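70 kDa protein (Xanthomonas sp., PDB 4B2N) is a secreted dihaem c-type rubber oxygenase (RoxA) that oxidatively cleaves the polyisoprene of natural rubber with dioxygen, working processively along the polymer. Local coordinates at residues F119-W124 with I128-F133; Q136-Y141 with Q168-L173; R434-E439 with R443-G448; V475-Y480 with P485-L490. All blocks are in the same frame, centred on the assembly; numbering follows the deposited sequence.

Interaction 1. Residues F119-W124 with I128-F133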
# COMPACT_ATOMS: atom_id res chain seq x y z
N PHE A 119 -12.40 26.33 -2.58
CA PHE A 119 -12.08 27.21 -3.75
C PHE A 119 -11.00 26.61 -4.64
O PHE A 119 -10.43 27.30 -5.47
CB PHE A 119 -11.77 28.68 -3.32
CG PHE A 119 -13.01 29.43 -2.89
CD1 PHE A 119 -13.85 30.04 -3.84
CD2 PHE A 119 -13.42 29.48 -1.57
CE1 PHE A 119 -15.03 30.71 -3.47
CE2 PHE A 119 -14.60 30.15 -1.18
CZ PHE A 119 -15.42 30.78 -2.12
N ILE A 120 -10.62 25.34 -4.43
CA ILE A 120 -9.46 24.82 -5.15
C ILE A 120 -9.68 24.79 -6.67
O ILE A 120 -8.74 24.60 -7.38
CB ILE A 120 -9.12 23.34 -4.70
CG1 ILE A 120 -7.64 22.99 -4.99
CG2 ILE A 120 -10.16 22.34 -5.21
CD1 ILE A 120 -7.19 21.94 -4.01
N PHE A 121 -10.89 24.88 -7.19
CA PHE A 121 -11.06 25.06 -8.66
C PHE A 121 -10.21 26.28 -9.13
O PHE A 121 -9.84 26.34 -10.30
CB PHE A 121 -12.55 25.28 -9.07
CG PHE A 121 -13.22 26.41 -8.36
CD1 PHE A 121 -13.17 27.71 -8.90
CD2 PHE A 121 -13.92 26.17 -7.15
CE1 PHE A 121 -13.80 28.73 -8.23
CE2 PHE A 121 -14.53 27.20 -6.47
CZ PHE A 121 -14.45 28.49 -6.98
N LEU A 122 -9.98 27.28 -8.25
CA LEU A 122 -9.12 28.42 -8.66
C LEU A 122 -7.78 27.91 -9.11
O LEU A 122 -7.26 28.36 -10.14
CB LEU A 122 -8.91 29.47 -7.57
CG LEU A 122 -10.18 30.21 -7.20
CD1 LEU A 122 -9.93 31.07 -5.96
CD2 LEU A 122 -10.70 31.04 -8.41
N GLN A 123 -7.22 26.94 -8.37
CA GLN A 123 -5.93 26.35 -8.70
C GLN A 123 -5.98 25.48 -9.94
O GLN A 123 -4.95 25.15 -10.54
CB GLN A 123 -5.38 25.50 -7.49
CG GLN A 123 -4.73 26.42 -6.42
CD GLN A 123 -5.72 27.34 -5.76
OE1 GLN A 123 -6.86 26.94 -5.36
NE2 GLN A 123 -5.34 28.63 -5.67
N TRP A 124 -7.17 25.06 -10.33
CA TRP A 124 -7.27 24.31 -11.61
C TRP A 124 -7.34 25.29 -12.77
O TRP A 124 -7.36 24.86 -13.92
CB TRP A 124 -8.58 23.57 -11.68
CG TRP A 124 -8.89 22.62 -10.54
CD1 TRP A 124 -8.01 22.11 -9.60
CD2 TRP A 124 -10.18 22.08 -10.21
NE1 TRP A 124 -8.64 21.32 -8.71
CE2 TRP A 124 -9.97 21.23 -9.03
CE3 TRP A 124 -11.45 22.19 -10.75
CZ2 TRP A 124 -11.00 20.51 -8.43
CZ3 TRP A 124 -12.51 21.52 -10.10
CH2 TRP A 124 -12.28 20.66 -9.00
N ILE A 128 -14.92 30.58 -11.50
CA ILE A 128 -16.04 30.41 -10.57
C ILE A 128 -16.41 28.93 -10.39
O ILE A 128 -16.01 28.05 -11.18
CB ILE A 128 -17.28 31.21 -11.02
CG1 ILE A 128 -17.75 30.65 -12.36
CG2 ILE A 128 -17.03 32.74 -10.97
CD1 ILE A 128 -19.18 31.02 -12.68
N ARG A 129 -17.12 28.63 -9.32
CA ARG A 129 -17.32 27.20 -8.91
C ARG A 129 -18.19 26.54 -9.95
O ARG A 129 -19.31 27.00 -10.21
CB ARG A 129 -18.03 27.13 -7.55
CG ARG A 129 -18.51 25.72 -7.12
CD ARG A 129 -19.30 25.75 -5.79
NE ARG A 129 -18.53 26.67 -5.00
CZ ARG A 129 -17.45 26.36 -4.33
NH1 ARG A 129 -17.05 25.07 -4.20
NH2 ARG A 129 -16.79 27.35 -3.78
N PRO A 130 -17.71 25.44 -10.56
CA PRO A 130 -18.59 24.79 -11.48
C PRO A 130 -19.61 23.90 -10.70
O PRO A 130 -19.37 23.57 -9.55
CB PRO A 130 -17.64 23.98 -12.32
CG PRO A 130 -16.55 23.57 -11.33
CD PRO A 130 -16.36 24.84 -10.50
N PRO A 131 -20.78 23.62 -11.28
CA PRO A 131 -21.80 22.95 -10.44
C PRO A 131 -21.48 21.49 -10.31
O PRO A 131 -22.07 20.82 -9.45
CB PRO A 131 -23.10 23.16 -11.21
CG PRO A 131 -22.69 23.42 -12.63
CD PRO A 131 -21.40 24.21 -12.49
N ASP A 132 -20.56 21.01 -11.16
CA ASP A 132 -20.05 19.62 -10.97
C ASP A 132 -18.72 19.54 -10.16
O ASP A 132 -17.98 18.55 -10.24
CB ASP A 132 -19.91 18.91 -12.30
CG ASP A 132 -18.93 19.63 -13.25
OD1 ASP A 132 -18.46 20.72 -12.91
OD2 ASP A 132 -18.62 19.04 -14.29
N PHE A 133 -18.44 20.58 -9.35
CA PHE A 133 -17.20 20.69 -8.61
C PHE A 133 -16.88 19.36 -7.87
O PHE A 133 -15.80 18.83 -7.95
CB PHE A 133 -17.34 21.81 -7.58
CG PHE A 133 -16.16 21.92 -6.63
CD1 PHE A 133 -14.92 22.36 -7.09
CD2 PHE A 133 -16.29 21.55 -5.25
CE1 PHE A 133 -13.84 22.45 -6.19
CE2 PHE A 133 -15.20 21.64 -4.36
CZ PHE A 133 -13.96 22.07 -4.85
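Ile128 C begins the contact, lying 3.4 Å from Phe121 CE1 at an oblique angle to the ring. Arg129 follows with its CA squarely over the face of the Phe121 ring, a CH-pi contact 3.7 Å from the centroid, while Phe119 O lies over the opposite face. The Arg129 chain bends at chi3 (-42°), which brings the guanidinium back against the Phe121 rim: Phe121 CE2 lies over one face of the guanidinium, 3.5 Å from Arg129 NH2, with the two planes nearly perpendicular. The same NH2 reaches over a face of the Phe119 ring, though the cation-pi geometry there is long and at most weakly attractive; NH1 is hydrogen-bonded to His118 O. Pro130 adds its CD, 4.1 Å from Phe121 CB. Phe133 then completes an aromatic cluster with Phe121 and Trp124. Phe121 points its edge at the Phe133 face in an offset edge-to-face pair, planes at 87°, whereas the Trp124 six-membered ring is nearly parallel to Phe133 but slid so far that they scarcely overlap. Ile120 CG2 meets the Phe133 edge, 3.8 Å from CE1. The loop that carries this packing runs from helix 114-118 to helix 133-141, which Phe133 begins, and Ile120 and Trp124 also touch helix 218-226.

Interaction 2. Residues Q136-Y141 with Q168-L173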
# COMPACT_ATOMS: atom_id res chain seq x y z
N GLN A 136 -15.70 16.80 -10.26
CA GLN A 136 -14.40 17.15 -10.80
C GLN A 136 -13.24 16.89 -9.83
O GLN A 136 -12.14 16.51 -10.26
CB GLN A 136 -14.39 18.64 -11.27
CG GLN A 136 -15.24 18.77 -12.55
CD GLN A 136 -14.92 20.05 -13.31
OE1 GLN A 136 -15.80 20.91 -13.57
NE2 GLN A 136 -13.68 20.16 -13.72
N VAL A 137 -13.51 17.09 -8.52
CA VAL A 137 -12.48 16.74 -7.55
C VAL A 137 -12.08 15.28 -7.69
O VAL A 137 -10.88 15.00 -7.75
CB VAL A 137 -12.86 17.05 -6.10
CG1 VAL A 137 -11.78 16.54 -5.12
CG2 VAL A 137 -13.09 18.54 -5.96
N SER A 138 -13.06 14.39 -7.71
CA SER A 138 -12.85 12.92 -7.85
C SER A 138 -12.12 12.64 -9.12
O SER A 138 -11.18 11.87 -9.13
CB SER A 138 -14.21 12.19 -7.88
OG SER A 138 -14.55 11.90 -6.50
N LYS A 139 -12.60 13.24 -10.21
CA LYS A 139 -11.98 12.96 -11.51
C LYS A 139 -10.50 13.40 -11.56
O LYS A 139 -9.64 12.62 -11.92
CB LYS A 139 -12.74 13.68 -12.63
CG LYS A 139 -14.01 12.98 -13.09
CD LYS A 139 -14.79 13.99 -13.95
CE LYS A 139 -16.01 13.40 -14.53
NZ LYS A 139 -16.43 14.42 -15.54
N ARG A 140 -10.24 14.64 -11.13
CA ARG A 140 -8.89 15.23 -11.22
C ARG A 140 -7.91 14.44 -10.38
O ARG A 140 -6.78 14.15 -10.80
CB ARG A 140 -8.91 16.68 -10.71
CG ARG A 140 -7.55 17.39 -10.90
CD ARG A 140 -7.76 18.82 -10.50
NE ARG A 140 -6.52 19.57 -10.49
CZ ARG A 140 -6.06 20.24 -11.54
NH1 ARG A 140 -6.77 20.21 -12.69
NH2 ARG A 140 -4.92 20.94 -11.46
N TYR A 141 -8.33 14.04 -9.20
CA TYR A 141 -7.34 13.52 -8.27
C TYR A 141 -7.32 12.00 -8.27
O TYR A 141 -6.51 11.40 -7.54
CB TYR A 141 -7.58 14.07 -6.86
CG TYR A 141 -7.40 15.57 -6.79
CD1 TYR A 141 -6.20 16.18 -7.25
CD2 TYR A 141 -8.41 16.38 -6.29
CE1 TYR A 141 -6.08 17.59 -7.24
CE2 TYR A 141 -8.26 17.75 -6.25
CZ TYR A 141 -7.11 18.35 -6.68
OH TYR A 141 -7.07 19.74 -6.63
N GLN A 168 -19.25 17.77 1.27
CA GLN A 168 -18.86 16.39 1.21
C GLN A 168 -17.55 16.30 0.44
O GLN A 168 -17.42 16.88 -0.68
CB GLN A 168 -19.98 15.55 0.49
CG GLN A 168 -19.59 14.10 0.09
CD GLN A 168 -19.75 13.15 1.27
OE1 GLN A 168 -20.01 13.59 2.43
NE2 GLN A 168 -19.43 11.86 1.03
N LEU A 169 -16.66 15.44 0.93
CA LEU A 169 -15.41 15.17 0.30
C LEU A 169 -15.42 13.81 -0.35
O LEU A 169 -16.11 12.91 0.14
CB LEU A 169 -14.24 15.13 1.35
CG LEU A 169 -14.06 16.41 2.18
CD1 LEU A 169 -13.32 16.06 3.48
CD2 LEU A 169 -13.34 17.44 1.30
N PRO A 170 -14.64 13.63 -1.45
CA PRO A 170 -14.52 12.27 -2.00
C PRO A 170 -13.80 11.32 -1.08
O PRO A 170 -13.02 11.77 -0.20
CB PRO A 170 -13.59 12.46 -3.21
CG PRO A 170 -13.71 13.86 -3.60
CD PRO A 170 -13.92 14.61 -2.27
N LEU A 171 -13.96 10.01 -1.30
CA LEU A 171 -13.21 9.02 -0.59
C LEU A 171 -11.77 9.31 -0.83
O LEU A 171 -11.37 9.52 -1.98
CB LEU A 171 -13.50 7.66 -1.21
CG LEU A 171 -12.78 6.48 -0.61
CD1 LEU A 171 -13.07 6.25 0.89
CD2 LEU A 171 -13.12 5.27 -1.53
N GLY A 172 -10.94 9.34 0.19
CA GLY A 172 -9.53 9.68 -0.14
C GLY A 172 -9.07 11.02 0.36
O GLY A 172 -7.87 11.27 0.50
N LEU A 173 -10.02 11.91 0.59
CA LEU A 173 -9.70 13.16 1.30
C LEU A 173 -10.48 13.07 2.59
O LEU A 173 -11.52 12.36 2.67
CB LEU A 173 -10.16 14.44 0.57
CG LEU A 173 -9.45 14.72 -0.78
CD1 LEU A 173 -10.01 15.92 -1.55
CD2 LEU A 173 -7.91 14.80 -0.67
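Val137 lays its CG1 methyl against the ring of Pro170, 3.6 Å from CG, the two side chains crossing at about a right angle. With CG1 anti to the backbone N (chi1 175°), this branch also meets Leu173, whose CD1 approaches obliquely to 4.0 Å from Val137 CG1. One methyl therefore touches both end residues of the turn. One residue further along the helix, Ser138 sets its OG beside the same proline, 3.5 Å from Pro170 CB and almost as near to CG; this is packing of an oxygen on ring carbons, and no hydrogen bond crosses between the segments. Pro170 and Leu173 are the first and last residues of a type II beta turn closed by Leu173 N to Pro170 O at 3.1 Å, with Gly172 taking the positive phi (111°) that such a turn needs at its third position. The turn joins strand 167-168 to strand 173-174, and helix 133-141 meets it through Val137 and Ser138. All four touching residues are buried. Tyr117 of helix 114-118 packs on Val137, Pro170 and Leu173 alike, and Leu221 of helix 218-226 also touches Leu173. The side chain of Leu173 lies about 10 Å from that of Cys194, which is covalently bound to heme c.

Interaction 3. Residues R434-E439 with R443-G448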
# COMPACT_ATOMS: atom_id res chain seq x y z
N ARG A 434 15.47 -1.88 -3.30
CA ARG A 434 16.61 -1.14 -2.74
C ARG A 434 16.27 -0.13 -1.63
O ARG A 434 17.17 0.49 -1.04
CB ARG A 434 17.36 -0.40 -3.87
CG ARG A 434 17.37 -1.15 -5.21
CD ARG A 434 18.44 -2.20 -5.26
NE ARG A 434 18.54 -3.01 -6.49
CZ ARG A 434 18.69 -2.57 -7.75
NH1 ARG A 434 18.65 -1.27 -8.05
NH2 ARG A 434 18.81 -3.46 -8.74
N LEU A 435 15.00 0.08 -1.37
CA LEU A 435 14.63 1.05 -0.36
C LEU A 435 15.46 0.91 0.94
O LEU A 435 16.03 1.89 1.43
CB LEU A 435 13.13 0.96 -0.06
CG LEU A 435 12.64 1.75 1.15
CD1 LEU A 435 12.40 3.21 0.81
CD2 LEU A 435 11.39 1.08 1.70
N MET A 436 15.50 -0.27 1.55
CA MET A 436 16.27 -0.25 2.80
C MET A 436 17.44 -1.23 2.68
O MET A 436 17.78 -1.93 3.63
CB MET A 436 15.34 -0.58 3.96
CG MET A 436 14.44 0.60 4.35
SD MET A 436 15.14 1.66 5.59
CE MET A 436 14.96 0.72 7.12
N ALA A 437 18.01 -1.31 1.47
CA ALA A 437 19.12 -2.18 1.23
C ALA A 437 20.36 -1.88 2.12
O ALA A 437 21.10 -2.82 2.46
CB ALA A 437 19.50 -2.15 -0.27
N ASP A 438 20.57 -0.63 2.48
CA ASP A 438 21.75 -0.18 3.26
C ASP A 438 21.63 -0.55 4.75
O ASP A 438 20.65 -0.12 5.43
CB ASP A 438 21.87 1.34 3.12
CG ASP A 438 23.21 1.87 3.57
OD1 ASP A 438 23.69 1.60 4.69
OD2 ASP A 438 23.77 2.65 2.76
N GLU A 439 22.62 -1.29 5.28
CA GLU A 439 22.66 -1.71 6.68
C GLU A 439 22.47 -0.53 7.60
O GLU A 439 21.87 -0.67 8.69
CB GLU A 439 23.99 -2.44 6.98
CG GLU A 439 24.21 -2.85 8.44
CD GLU A 439 23.37 -4.07 8.85
OE1 GLU A 439 22.67 -4.65 7.99
OE2 GLU A 439 23.38 -4.48 10.04
N ARG A 443 19.72 -0.40 10.51
CA ARG A 443 20.13 -0.34 11.91
C ARG A 443 19.46 0.84 12.65
O ARG A 443 19.18 0.67 13.84
CB ARG A 443 21.64 -0.21 12.05
CG ARG A 443 22.35 -1.53 11.88
CD ARG A 443 23.86 -1.32 12.13
NE ARG A 443 24.50 -2.63 11.97
CZ ARG A 443 25.49 -3.10 12.75
NH1 ARG A 443 25.97 -2.37 13.77
NH2 ARG A 443 25.95 -4.36 12.55
N ALA A 444 19.28 1.97 11.97
CA ALA A 444 18.57 3.11 12.55
C ALA A 444 17.12 2.72 12.98
O ALA A 444 16.60 3.11 14.03
CB ALA A 444 18.47 4.23 11.53
N TRP A 445 16.45 2.02 12.07
CA TRP A 445 15.13 1.48 12.32
C TRP A 445 15.14 0.46 13.47
O TRP A 445 14.30 0.53 14.40
CB TRP A 445 14.67 0.80 11.01
CG TRP A 445 13.38 0.07 11.20
CD1 TRP A 445 13.20 -1.18 11.79
CD2 TRP A 445 12.07 0.52 10.82
NE1 TRP A 445 11.86 -1.53 11.77
CE2 TRP A 445 11.14 -0.53 11.20
CE3 TRP A 445 11.57 1.69 10.20
CZ2 TRP A 445 9.75 -0.41 11.00
CZ3 TRP A 445 10.17 1.78 9.96
CH2 TRP A 445 9.29 0.74 10.34
N ASN A 446 16.02 -0.56 13.35
CA ASN A 446 16.13 -1.68 14.29
C ASN A 446 16.39 -1.26 15.73
O ASN A 446 16.07 -1.99 16.67
CB ASN A 446 17.26 -2.60 13.84
CG ASN A 446 16.91 -3.35 12.58
OD1 ASN A 446 15.72 -3.36 12.18
ND2 ASN A 446 17.90 -4.01 11.93
N SER A 447 17.02 -0.11 15.91
CA SER A 447 17.44 0.34 17.22
C SER A 447 16.48 1.40 17.77
O SER A 447 16.92 2.25 18.54
CB SER A 447 18.88 0.94 17.13
OG SER A 447 18.88 2.07 16.24
N GLY A 448 15.19 1.40 17.39
CA GLY A 448 14.32 2.42 18.01
C GLY A 448 12.86 2.04 18.09
O GLY A 448 12.49 0.87 17.97
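Across this contact the backbone makes a first-turn helical bond, Arg443 N to Glu439 O at 2.8 Å; Asp438, just before, is the N-cap and its side chain caps a backbone N of the first turn. The side chains of the same two residues also meet, one helical turn apart, in an i to i+4 salt bridge. Glu439 leaves with CG anti to its N (chi1 176°) and then bends at chi2 (75°), which turns the carboxylate along the helix toward Arg443. The arginine is extended from CG to NE, and its NE gives OE2 of Glu439 a nearly straight hydrogen bond of 2.9 Å as part of the salt bridge. OE2 receives it on its anti lone pair, and lies in the guanidinium plane, at an edge; the carboxylate itself is rotated 64° from that plane. NE alone makes the bond across, and OE1 forms a second salt bridge with Arg442 NH2. Arg443 is engaged further, NH1 hydrogen-bonded to Tyr480 O and the guanidinium lying in a cation-pi contact with the Tyr480 ring. Two cationic neighbours would probably favour the charged carboxylate.

Further in, Met436, bent at both chi2 and chi3, brings its terminal CE to 3.9 Å from Trp445 CB; the indole NE1 is hydrogen-bonded to Asn493 O. At the helix end Ser447 OG donates to Arg443 O at 2.8 Å. Helix 439-446 packs through Arg443 and Ala444 on Asn481 of helix 467-481, while Met436, in the preceding loop, touches Ile255 of helix 253-261.

Interaction 4. Residues V475-Y480 with P485-L490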
# COMPACT_ATOMS: atom_id res chain seq x y z
N VAL A 475 24.47 10.96 17.79
CA VAL A 475 25.87 10.63 17.45
C VAL A 475 26.17 9.13 17.75
O VAL A 475 26.57 8.39 16.86
CB VAL A 475 26.85 11.59 18.18
CG1 VAL A 475 28.27 11.21 17.84
CG2 VAL A 475 26.59 13.04 17.76
N PRO A 476 25.94 8.66 19.01
CA PRO A 476 26.23 7.25 19.26
C PRO A 476 25.27 6.39 18.50
O PRO A 476 25.63 5.29 18.18
CB PRO A 476 25.97 7.03 20.77
CG PRO A 476 25.21 8.25 21.20
CD PRO A 476 25.66 9.35 20.28
N ARG A 477 24.07 6.88 18.18
CA ARG A 477 23.20 6.06 17.24
C ARG A 477 23.86 5.85 15.87
O ARG A 477 23.96 4.68 15.33
CB ARG A 477 21.82 6.74 17.09
CG ARG A 477 20.90 6.51 18.35
CD ARG A 477 19.50 7.17 18.18
NE ARG A 477 18.92 6.58 16.99
CZ ARG A 477 18.36 5.39 16.87
NH1 ARG A 477 18.19 4.59 17.94
NH2 ARG A 477 18.00 4.96 15.67
N ALA A 478 24.33 6.95 15.29
CA ALA A 478 25.01 6.90 13.96
C ALA A 478 26.24 6.00 14.02
O ALA A 478 26.55 5.28 13.08
CB ALA A 478 25.38 8.32 13.50
N ILE A 479 26.96 6.04 15.14
CA ILE A 479 28.08 5.15 15.33
C ILE A 479 27.66 3.67 15.28
O ILE A 479 28.29 2.84 14.56
CB ILE A 479 28.81 5.47 16.64
CG1 ILE A 479 29.55 6.83 16.48
CG2 ILE A 479 29.79 4.33 16.96
CD1 ILE A 479 29.92 7.40 17.87
N TYR A 480 26.62 3.34 16.01
CA TYR A 480 26.06 2.00 15.94
C TYR A 480 25.61 1.69 14.49
O TYR A 480 25.93 0.61 13.96
CB TYR A 480 24.83 1.81 16.86
CG TYR A 480 24.18 0.50 16.55
CD1 TYR A 480 24.84 -0.71 16.86
CD2 TYR A 480 22.94 0.44 15.88
CE1 TYR A 480 24.29 -1.93 16.48
CE2 TYR A 480 22.35 -0.78 15.55
CZ TYR A 480 23.05 -1.95 15.86
OH TYR A 480 22.45 -3.13 15.51
N PRO A 485 29.64 0.22 18.53
CA PRO A 485 28.95 -0.36 19.67
C PRO A 485 27.46 -0.01 19.69
O PRO A 485 27.03 1.08 19.19
CB PRO A 485 29.61 0.30 20.88
CG PRO A 485 30.96 0.68 20.39
CD PRO A 485 30.81 1.02 18.93
N ILE A 486 26.72 -0.93 20.26
CA ILE A 486 25.29 -0.78 20.49
C ILE A 486 25.09 0.44 21.35
O ILE A 486 25.87 0.70 22.30
CB ILE A 486 24.73 -2.02 21.17
CG1 ILE A 486 24.65 -3.12 20.09
CG2 ILE A 486 23.37 -1.70 21.81
CD1 ILE A 486 24.45 -4.52 20.66
N TYR A 487 24.12 1.28 21.00
CA TYR A 487 23.82 2.36 21.91
C TYR A 487 22.34 2.14 22.33
O TYR A 487 22.05 1.67 23.43
CB TYR A 487 23.99 3.72 21.21
CG TYR A 487 23.63 4.88 22.09
CD1 TYR A 487 24.41 5.18 23.22
CD2 TYR A 487 22.50 5.66 21.85
CE1 TYR A 487 24.11 6.27 24.05
CE2 TYR A 487 22.18 6.73 22.71
CZ TYR A 487 23.00 7.02 23.77
OH TYR A 487 22.73 8.06 24.64
N SER A 488 21.43 2.50 21.45
CA SER A 488 19.99 2.26 21.73
C SER A 488 19.67 0.77 21.66
O SER A 488 20.17 0.05 20.78
CB SER A 488 19.13 2.97 20.71
OG SER A 488 19.42 4.36 20.63
N PRO A 489 18.80 0.29 22.53
CA PRO A 489 18.59 -1.16 22.34
C PRO A 489 17.86 -1.50 21.01
O PRO A 489 17.11 -0.66 20.45
CB PRO A 489 17.75 -1.55 23.54
CG PRO A 489 17.16 -0.27 24.09
CD PRO A 489 18.00 0.88 23.60
N LEU A 490 18.10 -2.71 20.56
CA LEU A 490 17.42 -3.24 19.38
C LEU A 490 16.05 -3.80 19.73
O LEU A 490 15.86 -4.37 20.79
CB LEU A 490 18.21 -4.31 18.72
CG LEU A 490 19.66 -3.94 18.39
CD1 LEU A 490 20.17 -5.03 17.49
CD2 LEU A 490 19.80 -2.62 17.67
O HOH W 1 27.51 3.73 19.59
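Pro476 sets the CB-CG side of its ring over one face of the Tyr487 ring, CG 3.5 Å from the centroid and only 5° off the normal, a CH-pi contact in which the two side chains run side by side in the same direction. Tyr487 reaches this position with CG anti to its N (chi1 177°). One turn of helix further on, Tyr480 brings its CB to 3.3 Å from Pro485 O, which sits at the ring edge. Tyr480 CE1 lies 3.8 Å from Ile486 CG1, the two side chains side by side, and at the far end of the ring Tyr480 OH meets the methyls of Leu490, CD2 at 3.5 Å. Ile479 CG2 adds a looser touch on Pro485 CD.

The polar part of this shell is small. Arg477, bent at chi3 (59°), offers NH1 to Ser488 OG at 3.0 Å, a weak bond with the oxygen near the guanidinium plane. A water donates to both Pro476 O and Pro485 O, at 2.8 and 2.7 Å, and so ties helix 467-481 to the returning loop.

Farther out, the guanidinium meets Ser447 O and Ala444 O at the end of helix 439-446 and forms a salt bridge to Glu275. These partners probably hold Arg477 in place, with the weak bond to Ser488 a lesser addition, and cohesion between helix and loop comes mainly from proline and tyrosine carbon surfaces.

In the fold
Along the chain the four contacts come strictly in series, in two pairs. Interactions 1 and 2, centres about 12 Å apart, share helix 133-141: the 119-133 loop packs against it, and a probable hydrogen bond from Trp124 NE1 to Tyr141 OH joins them directly. Interactions 3 and 4, centres about 13 Å apart, are linked through the successive helices 439-446 and 467-481, where Arg477 reaches the end of the former. Interactions 2 and 3 lie on opposite sides of the chain's centre, about 35 Å between centres; each has a side chain about 10 Å from a bound heme c, whereas interactions 1 and 4 lie away from the heme sites. Each pair thus appears to join heme-side packing to the periphery.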